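PDB 6T0Q: lectin from Pleurotus ostreatus, which binds galactose-type sugars, including N-acetylgalactosamine, probably through calcium-supported sites in its two related carbohydrate-binding-module-like domains. Local coordinates for residues T81-G86 against L111-G116; W200-D205 against G284-I289. All coordinates share one frame; numbering follows the deposited sequence.

Interaction 1. Residues T81-G86 against L111-G116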
loop_
_atom_site.group_PDB
_atom_site.type_symbol
_atom_site.label_atom_id
_atom_site.label_comp_id
_atom_site.label_asym_id
_atom_site.label_seq_id
_atom_site.Cartn_x
_atom_site.Cartn_y
_atom_site.Cartn_z
ATOM N N THR A 81 3.675 15.326 30.465
ATOM C CA THR A 81 3.103 15.107 29.141
ATOM C C THR A 81 4.072 15.675 28.117
ATOM O O THR A 81 4.495 16.825 28.244
ATOM C CB THR A 81 1.734 15.788 29.002
ATOM O OG1 THR A 81 0.899 15.373 30.086
ATOM C CG2 THR A 81 1.071 15.403 27.678
ATOM N N PHE A 82 4.413 14.881 27.105
ATOM C CA PHE A 82 5.453 15.226 26.142
ATOM C C PHE A 82 4.823 15.523 24.785
ATOM O O PHE A 82 4.057 14.701 24.264
ATOM C CB PHE A 82 6.455 14.073 26.011
ATOM C CG PHE A 82 7.809 14.488 25.503
ATOM C CD1 PHE A 82 7.995 14.843 24.174
ATOM C CD2 PHE A 82 8.912 14.492 26.357
ATOM C CE1 PHE A 82 9.260 15.220 23.708
ATOM C CE2 PHE A 82 10.173 14.866 25.900
ATOM C CZ PHE A 82 10.350 15.233 24.582
ATOM N N TYR A 83 5.167 16.678 24.207
ATOM C CA TYR A 83 4.642 17.112 22.915
ATOM C C TYR A 83 5.778 17.338 21.924
ATOM O O TYR A 83 6.847 17.837 22.293
ATOM C CB TYR A 83 3.860 18.414 23.033
ATOM C CG TYR A 83 2.671 18.381 23.964
ATOM C CD1 TYR A 83 2.815 18.686 25.313
ATOM C CD2 TYR A 83 1.401 18.091 23.485
ATOM C CE1 TYR A 83 1.731 18.682 26.165
ATOM C CE2 TYR A 83 0.303 18.088 24.334
ATOM C CZ TYR A 83 0.479 18.389 25.669
ATOM O OH TYR A 83 -0.592 18.385 26.521
ATOM N N VAL A 84 5.533 17.016 20.654
ATOM C CA VAL A 84 6.494 17.304 19.596
ATOM C C VAL A 84 5.762 18.002 18.458
ATOM O O VAL A 84 4.836 17.432 17.866
ATOM C CB VAL A 84 7.208 16.037 19.099
ATOM C CG1 VAL A 84 8.177 16.397 17.971
ATOM C CG2 VAL A 84 7.976 15.374 20.269
ATOM N N ASN A 85 6.170 19.239 18.165
ATOM C CA ASN A 85 5.546 20.052 17.121
ATOM C C ASN A 85 4.035 20.118 17.310
ATOM O O ASN A 85 3.262 20.023 16.357
ATOM C CB ASN A 85 5.912 19.525 15.733
ATOM C CG ASN A 85 7.385 19.662 15.449
ATOM O OD1 ASN A 85 7.981 20.698 15.760
ATOM N ND2 ASN A 85 7.998 18.614 14.894
ATOM N N GLY A 86 3.611 20.256 18.568
ATOM C CA GLY A 86 2.217 20.422 18.910
ATOM C C GLY A 86 1.429 19.142 19.068
ATOM O O GLY A 86 0.244 19.206 19.410
ATOM N N LEU A 111 9.924 21.705 17.622
ATOM C CA LEU A 111 9.507 22.278 18.897
ATOM C C LEU A 111 9.163 21.148 19.860
ATOM O O LEU A 111 8.187 20.418 19.650
ATOM C CB LEU A 111 8.312 23.210 18.717
ATOM C CG LEU A 111 7.820 23.772 20.052
ATOM C CD1 LEU A 111 8.846 24.761 20.636
ATOM C CD2 LEU A 111 6.465 24.427 19.872
ATOM N N PHE A 112 9.954 21.012 20.924
ATOM C CA PHE A 112 9.671 20.050 21.979
ATOM C C PHE A 112 9.028 20.785 23.147
ATOM O O PHE A 112 9.490 21.863 23.536
ATOM C CB PHE A 112 10.949 19.326 22.403
ATOM C CG PHE A 112 11.591 18.561 21.277
ATOM C CD1 PHE A 112 12.484 19.186 20.411
ATOM C CD2 PHE A 112 11.256 17.235 21.048
ATOM C CE1 PHE A 112 13.050 18.497 19.350
ATOM C CE2 PHE A 112 11.823 16.536 19.985
ATOM C CZ PHE A 112 12.718 17.167 19.140
ATOM N N ALA A 113 7.945 20.226 23.678
ATOM C CA ALA A 113 7.241 20.868 24.777
ATOM C C ALA A 113 6.845 19.811 25.790
ATOM O O ALA A 113 6.426 18.711 25.419
ATOM C CB ALA A 113 6.002 21.635 24.300
ATOM N N ILE A 114 6.997 20.142 27.069
ATOM C CA ILE A 114 6.686 19.219 28.154
ATOM C C ILE A 114 5.889 19.977 29.200
ATOM O O ILE A 114 6.296 21.061 29.627
ATOM C CB ILE A 114 7.951 18.618 28.796
ATOM C CG1 ILE A 114 8.868 17.991 27.746
ATOM C CG2 ILE A 114 7.558 17.565 29.860
ATOM C CD1 ILE A 114 10.203 17.520 28.317
ATOM N N ALA A 115 4.760 19.415 29.604
ATOM C CA ALA A 115 4.020 19.905 30.760
ATOM C C ALA A 115 4.435 19.024 31.930
ATOM O O ALA A 115 4.169 17.819 31.921
ATOM C CB ALA A 115 2.512 19.846 30.517
ATOM N N GLY A 116 5.132 19.608 32.901
ATOM C CA GLY A 116 5.574 18.886 34.083
ATOM C C GLY A 116 4.627 19.156 35.240
ATOM O O GLY A 116 4.057 20.236 35.347
HETATM O O HOH W 1 1.447 16.836 32.460
HETATM O O HOH W 2 5.339 20.705 20.809
#

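Interaction 2. Residues W200-D205 against G284-I289. With CA (calcium ion), chain G.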
loop_
_atom_site.group_PDB
_atom_site.type_symbol
_atom_site.label_atom_id
_atom_site.label_comp_id
_atom_site.label_asym_id
_atom_site.label_seq_id
_atom_site.Cartn_x
_atom_site.Cartn_y
_atom_site.Cartn_z
ATOM N N TRP A 200 5.856 -15.456 21.118
ATOM C CA TRP A 200 6.670 -16.386 20.358
ATOM C C TRP A 200 5.788 -17.062 19.315
ATOM O O TRP A 200 4.720 -17.590 19.649
ATOM C CB TRP A 200 7.287 -17.434 21.278
ATOM C CG TRP A 200 8.215 -16.900 22.337
ATOM C CD1 TRP A 200 7.890 -16.555 23.620
ATOM C CD2 TRP A 200 9.626 -16.691 22.210
ATOM N NE1 TRP A 200 9.016 -16.141 24.298
ATOM C CE2 TRP A 200 10.094 -16.219 23.455
ATOM C CE3 TRP A 200 10.540 -16.867 21.165
ATOM C CZ2 TRP A 200 11.438 -15.917 23.686
ATOM C CZ3 TRP A 200 11.878 -16.567 21.398
ATOM C CH2 TRP A 200 12.310 -16.098 22.650
ATOM N N ILE A 201 6.207 -17.020 18.050
ATOM C CA ILE A 201 5.465 -17.668 16.976
ATOM C C ILE A 201 6.380 -18.658 16.266
ATOM O O ILE A 201 7.609 -18.613 16.387
ATOM C CB ILE A 201 4.866 -16.663 15.958
ATOM C CG1 ILE A 201 5.972 -15.869 15.242
ATOM C CG2 ILE A 201 3.878 -15.720 16.652
ATOM C CD1 ILE A 201 5.439 -14.931 14.136
ATOM N N TRP A 202 5.758 -19.565 15.518
ATOM C CA TRP A 202 6.480 -20.493 14.655
ATOM C C TRP A 202 5.503 -20.982 13.593
ATOM O O TRP A 202 4.346 -20.551 13.548
ATOM C CB TRP A 202 7.078 -21.656 15.458
ATOM C CG TRP A 202 8.271 -22.311 14.797
ATOM C CD1 TRP A 202 8.314 -23.557 14.214
ATOM C CD2 TRP A 202 9.589 -21.757 14.657
ATOM N NE1 TRP A 202 9.579 -23.807 13.735
ATOM C CE2 TRP A 202 10.377 -22.717 13.987
ATOM C CE3 TRP A 202 10.181 -20.543 15.042
ATOM C CZ2 TRP A 202 11.724 -22.500 13.688
ATOM C CZ3 TRP A 202 11.515 -20.328 14.744
ATOM C CH2 TRP A 202 12.275 -21.307 14.078
ATOM N N THR A 203 5.980 -21.866 12.718
ATOM C CA THR A 203 5.051 -22.577 11.852
ATOM C C THR A 203 4.298 -23.626 12.666
ATOM O O THR A 203 4.666 -23.959 13.799
ATOM C CB THR A 203 5.780 -23.223 10.673
ATOM O OG1 THR A 203 7.054 -23.714 11.109
ATOM C CG2 THR A 203 5.985 -22.214 9.553
ATOM N N SER A 204 3.230 -24.158 12.075
ATOM C CA SER A 204 2.315 -25.011 12.821
ATOM C C SER A 204 2.837 -26.433 13.027
ATOM O O SER A 204 2.139 -27.235 13.653
ATOM C CB SER A 204 0.946 -25.040 12.129
ATOM O OG SER A 204 1.067 -25.489 10.794
ATOM N N ASP A 205 4.040 -26.764 12.541
ATOM C CA ASP A 205 4.696 -28.012 12.925
ATOM C C ASP A 205 5.327 -27.937 14.311
ATOM O O ASP A 205 5.910 -28.922 14.769
ATOM C CB ASP A 205 5.762 -28.409 11.891
ATOM C CG ASP A 205 6.799 -27.313 11.652
ATOM O OD1 ASP A 205 6.651 -26.197 12.201
ATOM O OD2 ASP A 205 7.770 -27.567 10.909
ATOM N N GLY A 284 14.696 -29.145 19.107
ATOM C CA GLY A 284 13.999 -28.889 20.345
ATOM C C GLY A 284 12.973 -27.777 20.221
ATOM O O GLY A 284 12.393 -27.555 19.151
ATOM N N PRO A 285 12.723 -27.064 21.325
ATOM C CA PRO A 285 11.797 -25.922 21.281
ATOM C C PRO A 285 12.263 -24.879 20.277
ATOM O O PRO A 285 13.463 -24.713 20.035
ATOM C CB PRO A 285 11.838 -25.369 22.712
ATOM C CG PRO A 285 12.341 -26.523 23.563
ATOM C CD PRO A 285 13.297 -27.272 22.667
ATOM N N ALA A 286 11.299 -24.167 19.694
ATOM C CA ALA A 286 11.615 -23.138 18.711
ATOM C C ALA A 286 10.598 -22.006 18.789
ATOM O O ALA A 286 9.425 -22.227 19.103
ATOM C CB ALA A 286 11.633 -23.715 17.287
ATOM N N GLY A 287 11.055 -20.799 18.467
ATOM C CA GLY A 287 10.159 -19.660 18.363
ATOM C C GLY A 287 10.933 -18.426 17.947
ATOM O O GLY A 287 12.153 -18.343 18.113
ATOM N N VAL A 288 10.199 -17.466 17.391
ATOM C CA VAL A 288 10.738 -16.133 17.141
ATOM C C VAL A 288 9.749 -15.124 17.710
ATOM O O VAL A 288 8.532 -15.339 17.671
ATOM C CB VAL A 288 11.019 -15.883 15.638
ATOM C CG1 VAL A 288 9.759 -16.009 14.823
ATOM C CG2 VAL A 288 11.667 -14.493 15.405
ATOM N N ILE A 289 10.271 -14.041 18.272
ATOM C CA ILE A 289 9.440 -13.012 18.887
ATOM C C ILE A 289 10.003 -11.660 18.483
ATOM O O ILE A 289 11.222 -11.506 18.346
ATOM C CB ILE A 289 9.389 -13.183 20.424
ATOM C CG1 ILE A 289 8.399 -12.204 21.060
ATOM C CG2 ILE A 289 10.772 -13.011 21.050
ATOM C CD1 ILE A 289 8.176 -12.497 22.557
HETATM CA CA CA G . 15.856 -24.776 19.487
#

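Interaction 1. Residues T81-G86 against L111-G116
Backbone hydrogen bonds join T81 to A115 and Y83 to A113 in both directions, pairing strands 79-84 and 109-118 as antiparallel neighbours whose local axes lie 4.7 Å apart. The shortest of these bonds runs 2.7 Å from Y83 N to A113 O. Where strand 79-84 ends, N85 continues the pattern by other means. Its backbone N donates to L111 O at 2.8 Å, while L111 N is held by the side chain: N85 OD1 accepts it at 2.9 Å, from above the carboxamide plane rather than along a lone pair. The chi1 of -65° leaves the amide group beside its own backbone N, within reach of the opposite strand, and ND2 is fixed by N110 OD1. A water bridges A115 O and T81 OG1; a second links L111 O to G86 N.

Apolar contacts fill the face carrying F82, V84, F112 and I114. I114 CG1 sits over one face of the F82 ring, 4.2 Å from its centroid, a CH-pi contact, and I114 CD1 comes 3.6 Å from F82 CE2. CG of F82 lies anti to its backbone N (chi1 -157°), which leans the ring across the pair until the two rings meet edge to edge, F82 CE1 3.9 Å from F112 CD2. V84 lies alongside F112, touching CD2 with CG2. A129, I127 and I131 of strand 126-135 pack onto this layer. On the other face Y83 CB meets A113 CB at 4.1 Å.

The chemistry thus differs by face: an aromatic and aliphatic layer turned to the second sheet of the domain, as in a beta-sandwich, against small or hydroxylated side chains opposite, with one asparagine carboxamide standing in for backbone where the strand turns away.

Interaction 2. Residues W200-D205 against G284-I289
The indole of W200 and the branched side chain of I289 meet face-on: I289 CG2 stands over the six-membered ring, 3.7 Å from its centroid and only 7° off the normal. Two torsions arrange this. CG of W200 is anti to its carbonyl carbon (chi1 -62°), bringing the ring over the opposite segment, and CG1 of I289 is anti to its backbone N, which leaves CG2 in the crowded position between N and C and turned onto the ring. The edge of the same indole rests on the main chain, with W200 CE3 3.6 Å from G287 C; G287, with no side chain, lets the main chain run close along the indole edge.

W202 repeats the theme with a different rotamer. Its CG is anti to the backbone N (chi1 -156°), and the indole reaches across to A286, whose CB lies over the six-membered ring, 3.7 Å from the centroid. W202 CE3 also approaches G287 CA to 3.4 Å, so the glycine passes close to both tryptophans. Between them, I201 and V288 form a single antiparallel bridge: I201 N donates to V288 O at 2.9 Å and V288 N to I201 O at 3.0 Å, while their CG1 atoms touch.

One residue before A286, P285 O binds calcium at 2.5 Å, joined by D239, D240, N281 and G283. Beyond the strand T203 OG1 donates to D205 OD1, and D205 also forms a salt bridge to R216.

I201 and V288 pack together against F218 of strand 214-222, and W202 touches A279 and N281 of strand 273-281. W200 is stacked on W344 and bonds through its backbone to strand 331-338, so the contact links the start of strand 287-296 to edge strand 199-202 of the other sheet.

In the fold
From the N terminus, interaction 1 comes first: the chain runs on through strand 87-94 of the same sheet, crosses to the four-stranded sheet as strand 98-104, and comes back as strand 109-118, which closes a short loop on 79-84 in the middle of a five-stranded sheet. Interaction 2 opens much later, at strand 199-202, and closes a longer excursion of mostly strands at 284-289. The two loops follow in series, neither nesting nor crossing. Their centres are 41 Å apart, on opposite sides of the chain's centre. Interaction 1 joins neighbours within one sheet of the N-terminal half, whereas interaction 2 connects two sheets of the C-terminal half beside its calcium site.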